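Local coordinates for protein guanine deaminase (PDB 6OHB) that catalyses the zinc-dependent hydrolytic deamination of guanine to xanthine and ammonia, a step of purine degradation, at residues Ile127-Leu131 with Ile159-Met163; Leu312-Trp316 with Glu358-Leu362. All coordinates share one frame. Numbering follows the deposited sequence.

Overall arrangement
Guanine deaminase builds its active site at the mouth of an amidohydrolase (TIM-type) barrel, and the two contacts illustrate how the helices outside such a barrel are fixed to it and to one another. Interaction 1 joins the end of helix 116-132 to the loop entering strand 164-169; interaction 2 joins helices 312-317 and 356-363, later in the chain. They lie on opposite sides of the chain's centre, their own centres 25 Å apart and their nearest atoms about 14 Å apart. The side chain of L130 in interaction 1 is about 13 Å from the zinc ion, which H82, H84, H237 and D327 bind; interaction 2 lies away from the zinc and substrate sites.

Interaction 1: residues Ile127-Leu131 with Ile159-Met163; sequences IKQLL and INMRM
In this beta/alpha barrel the loop leading from helix 146-158 into strand 164-169 packs against helix 116-132, which precedes the neighbouring strand 135-141. Residues 127-131 are regular helix, with L131 N bonded to I127 O at 3.0 Å; residues 159-163 approach them no closer than 9.4 Å between CA atoms, I127 to M161, so side chains fill the gap and bury 229 Å² in all. I159 comes first, its CA-CB bond toward the helix; its CD1 lies 4.0 Å from L131 CD1 and 4.2 Å from I127 CG2. N160, with phi/psi of 52/47°, is the C-prime residue of the Schellman motif that ends helix 146-158, and there the chain turns into an extended path. Alternate residues then face the helix. M161 (t,t, chi3 -121°) sets SD 3.9 Å from I127 CD1 and CE 3.8 Å from L131 CD2. R162 is out of reach of the helix and forms a salt bridge with E385. M163, again t,t but m at chi3, brings CE to 3.7 Å from I127 CD1 and 4.0 Å from L130 CD1. I127 is m,m and both leucines m,t. Around this buried layer, A156 of helix 146-158 touches I127 and M163, T135 and V140 of strand 135-141 meet L130 and M163 respectively, and V435 and Y436 of strand 433-437 cover L131.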
# COMPACT_ATOMS: atom_id res chain seq x y z
N ILE A 127 17.84 -6.55 11.28
CA ILE A 127 18.52 -5.26 11.40
C ILE A 127 18.71 -4.62 10.03
O ILE A 127 18.53 -3.40 9.86
CB ILE A 127 19.86 -5.42 12.15
CG1 ILE A 127 19.63 -5.91 13.58
CG2 ILE A 127 20.62 -4.09 12.17
CD1 ILE A 127 19.04 -4.88 14.50
N LYS A 128 19.05 -5.44 9.02
CA LYS A 128 19.24 -4.90 7.67
C LYS A 128 17.95 -4.30 7.13
O LYS A 128 17.97 -3.22 6.51
CB LYS A 128 19.72 -6.01 6.73
CG LYS A 128 21.13 -5.87 6.15
CD LYS A 128 22.18 -5.58 7.21
CE LYS A 128 23.57 -5.49 6.59
NZ LYS A 128 24.03 -6.80 6.05
N GLN A 129 16.82 -4.97 7.38
CA GLN A 129 15.54 -4.43 6.92
C GLN A 129 15.20 -3.13 7.63
O GLN A 129 14.70 -2.19 7.00
CB GLN A 129 14.42 -5.46 7.13
CG GLN A 129 14.62 -6.75 6.34
CD GLN A 129 15.06 -6.50 4.91
OE1 GLN A 129 14.31 -5.96 4.11
NE2 GLN A 129 16.29 -6.89 4.59
N LEU A 130 15.43 -3.06 8.94
CA LEU A 130 15.24 -1.81 9.66
C LEU A 130 16.04 -0.68 9.03
O LEU A 130 15.51 0.40 8.73
CB LEU A 130 15.62 -1.97 11.13
CG LEU A 130 14.73 -2.88 11.98
CD1 LEU A 130 15.23 -2.90 13.42
CD2 LEU A 130 13.28 -2.42 11.92
N LEU A 131 17.34 -0.90 8.82
CA LEU A 131 18.21 0.16 8.31
C LEU A 131 17.78 0.61 6.91
O LEU A 131 17.64 1.81 6.65
CB LEU A 131 19.67 -0.30 8.31
CG LEU A 131 20.24 -0.55 9.70
CD1 LEU A 131 21.71 -0.95 9.61
CD2 LEU A 131 20.07 0.69 10.58
N ILE A 159 26.15 -2.20 15.92
CA ILE A 159 26.13 -0.88 15.30
C ILE A 159 25.74 0.21 16.29
O ILE A 159 25.47 1.34 15.89
CB ILE A 159 25.19 -0.85 14.08
CG1 ILE A 159 23.75 -1.12 14.52
CG2 ILE A 159 25.65 -1.86 13.03
CD1 ILE A 159 22.71 -0.72 13.50
N ASN A 160 25.71 -0.12 17.59
CA ASN A 160 25.30 0.81 18.65
C ASN A 160 23.94 1.44 18.35
O ASN A 160 23.74 2.65 18.50
CB ASN A 160 26.37 1.87 18.88
CG ASN A 160 26.16 2.62 20.19
OD1 ASN A 160 25.48 2.12 21.10
ND2 ASN A 160 26.71 3.82 20.28
N MET A 161 23.00 0.60 17.96
CA MET A 161 21.63 1.02 17.70
C MET A 161 20.89 1.22 19.03
O MET A 161 21.15 0.51 20.01
CB MET A 161 20.92 -0.03 16.85
CG MET A 161 19.50 0.29 16.44
SD MET A 161 18.84 -1.05 15.40
CE MET A 161 18.44 -0.16 13.90
N ARG A 162 19.99 2.20 19.06
CA ARG A 162 19.07 2.34 20.19
C ARG A 162 17.81 1.53 19.89
O ARG A 162 17.01 1.91 19.02
CB ARG A 162 18.72 3.80 20.47
CG ARG A 162 17.89 3.96 21.74
CD ARG A 162 17.82 5.40 22.24
NE ARG A 162 19.10 5.88 22.77
CZ ARG A 162 19.52 5.70 24.03
NH1 ARG A 162 18.76 5.04 24.90
NH2 ARG A 162 20.69 6.19 24.41
N MET A 163 17.63 0.44 20.61
CA MET A 163 16.52 -0.48 20.39
C MET A 163 15.98 -0.95 21.73
O MET A 163 16.75 -1.25 22.65
CB MET A 163 16.98 -1.69 19.55
CG MET A 163 16.04 -2.89 19.62
SD MET A 163 16.66 -4.31 18.71
CE MET A 163 16.66 -3.66 17.03

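Interaction 2: residues Leu312-Trp316 with Glu358-Leu362; sequences LKKAW and EAFYL
Two helices from the outer layer of the amidohydrolase barrel meet here through their side chains alone, a useful example of a wide helix-helix contact bridged by a polar link. Segments 312-316 and 358-362 are both helical, with W316 N to L312 O and L362 N to E358 O each 2.9 Å. Their axes come no closer than 14.7 Å and cross at 72°; the nearest CA atoms, of L312 and E358, are 11.1 Å apart. Side chains fill the gap; of the five residues that touch, all but the partly exposed W316 are buried. Apolar contacts come from L312 (t,p), whose CD2 is 4.3 Å from CD1 of L362 (m,t), and from W316, whose CZ2 is 4.5 Å from L362 CD2. L362 also touches M324 of strand 321-324, and L312 touches V322 there, so the pair rests on the barrel wall. Between the aromatic residues, W316 CH2 is 4.2 Å from Y361 CE2, the tyrosine lying at the edge of the indole; Y361 OH reaches I22 N for a hydrogen bond. The polar contact crosses the gap from W316 (m, chi2 114°) to an extended t,t E358, whose OE2 is also hydrogen-bonded to Y352 OH. That oxygen, E358 OE2, lies 3.2 Å from L312 CD2 and takes the indole N-H of W316, with NE1 to OE2 at 2.6 Å and an angle of 139° at the hydrogen.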
# COMPACT_ATOMS: atom_id res chain seq x y z
N LEU A 312 -7.73 7.51 16.21
CA LEU A 312 -6.66 8.45 16.54
C LEU A 312 -7.22 9.77 17.05
O LEU A 312 -6.59 10.43 17.88
CB LEU A 312 -5.77 8.69 15.31
CG LEU A 312 -4.60 9.66 15.50
CD1 LEU A 312 -3.58 9.08 16.47
CD2 LEU A 312 -3.94 9.98 14.17
N LYS A 313 -8.41 10.16 16.58
CA LYS A 313 -9.02 11.41 17.02
C LYS A 313 -9.35 11.36 18.51
O LYS A 313 -9.05 12.32 19.25
CB LYS A 313 -10.27 11.68 16.19
CG LYS A 313 -11.12 12.84 16.69
CD LYS A 313 -12.35 12.98 15.81
CE LYS A 313 -13.34 13.99 16.37
NZ LYS A 313 -14.62 13.95 15.61
N LYS A 314 -9.91 10.25 18.98
CA LYS A 314 -10.17 10.12 20.40
C LYS A 314 -8.87 10.03 21.18
O LYS A 314 -8.81 10.45 22.34
CB LYS A 314 -11.05 8.89 20.68
N ALA A 315 -7.82 9.50 20.56
CA ALA A 315 -6.52 9.48 21.22
C ALA A 315 -5.99 10.89 21.45
O ALA A 315 -5.46 11.20 22.52
CB ALA A 315 -5.53 8.66 20.40
N TRP A 316 -6.13 11.77 20.45
CA TRP A 316 -5.73 13.16 20.64
C TRP A 316 -6.61 13.85 21.68
O TRP A 316 -6.11 14.61 22.52
CB TRP A 316 -5.77 13.92 19.32
CG TRP A 316 -4.61 13.65 18.40
CD1 TRP A 316 -4.65 13.03 17.18
CD2 TRP A 316 -3.24 14.02 18.60
NE1 TRP A 316 -3.40 12.99 16.62
CE2 TRP A 316 -2.51 13.59 17.47
CE3 TRP A 316 -2.55 14.68 19.64
CZ2 TRP A 316 -1.13 13.79 17.35
CZ3 TRP A 316 -1.19 14.88 19.51
CH2 TRP A 316 -0.49 14.43 18.37
N GLU A 358 1.25 15.90 10.65
CA GLU A 358 0.94 14.93 11.71
C GLU A 358 1.59 13.58 11.43
O GLU A 358 2.11 12.94 12.35
CB GLU A 358 -0.57 14.77 11.85
CG GLU A 358 -0.99 14.00 13.09
CD GLU A 358 -2.50 13.83 13.20
OE1 GLU A 358 -3.23 14.47 12.41
OE2 GLU A 358 -2.95 13.07 14.07
N ALA A 359 1.56 13.13 10.18
CA ALA A 359 2.19 11.86 9.83
C ALA A 359 3.69 11.90 10.06
O ALA A 359 4.27 10.99 10.67
CB ALA A 359 1.87 11.51 8.37
N PHE A 360 4.34 12.97 9.58
CA PHE A 360 5.77 13.11 9.80
C PHE A 360 6.09 13.17 11.30
O PHE A 360 7.06 12.57 11.76
CB PHE A 360 6.28 14.36 9.08
CG PHE A 360 7.75 14.64 9.29
CD1 PHE A 360 8.70 13.96 8.55
CD2 PHE A 360 8.17 15.59 10.20
CE1 PHE A 360 10.06 14.21 8.73
CE2 PHE A 360 9.52 15.85 10.39
CZ PHE A 360 10.46 15.16 9.65
N TYR A 361 5.25 13.87 12.07
CA TYR A 361 5.47 13.96 13.51
C TYR A 361 5.38 12.60 14.17
O TYR A 361 6.26 12.21 14.95
CB TYR A 361 4.45 14.93 14.11
CG TYR A 361 4.52 15.06 15.60
CD1 TYR A 361 5.50 15.84 16.21
CD2 TYR A 361 3.59 14.43 16.42
CE1 TYR A 361 5.56 15.97 17.58
CE2 TYR A 361 3.64 14.55 17.79
CZ TYR A 361 4.63 15.32 18.37
OH TYR A 361 4.68 15.45 19.74
N LEU A 362 4.32 11.84 13.86
CA LEU A 362 4.17 10.52 14.47
C LEU A 362 5.30 9.59 14.05
O LEU A 362 5.67 8.69 14.82
CB LEU A 362 2.82 9.92 14.09
CG LEU A 362 1.59 10.60 14.70
CD1 LEU A 362 0.31 10.03 14.12
CD2 LEU A 362 1.61 10.46 16.21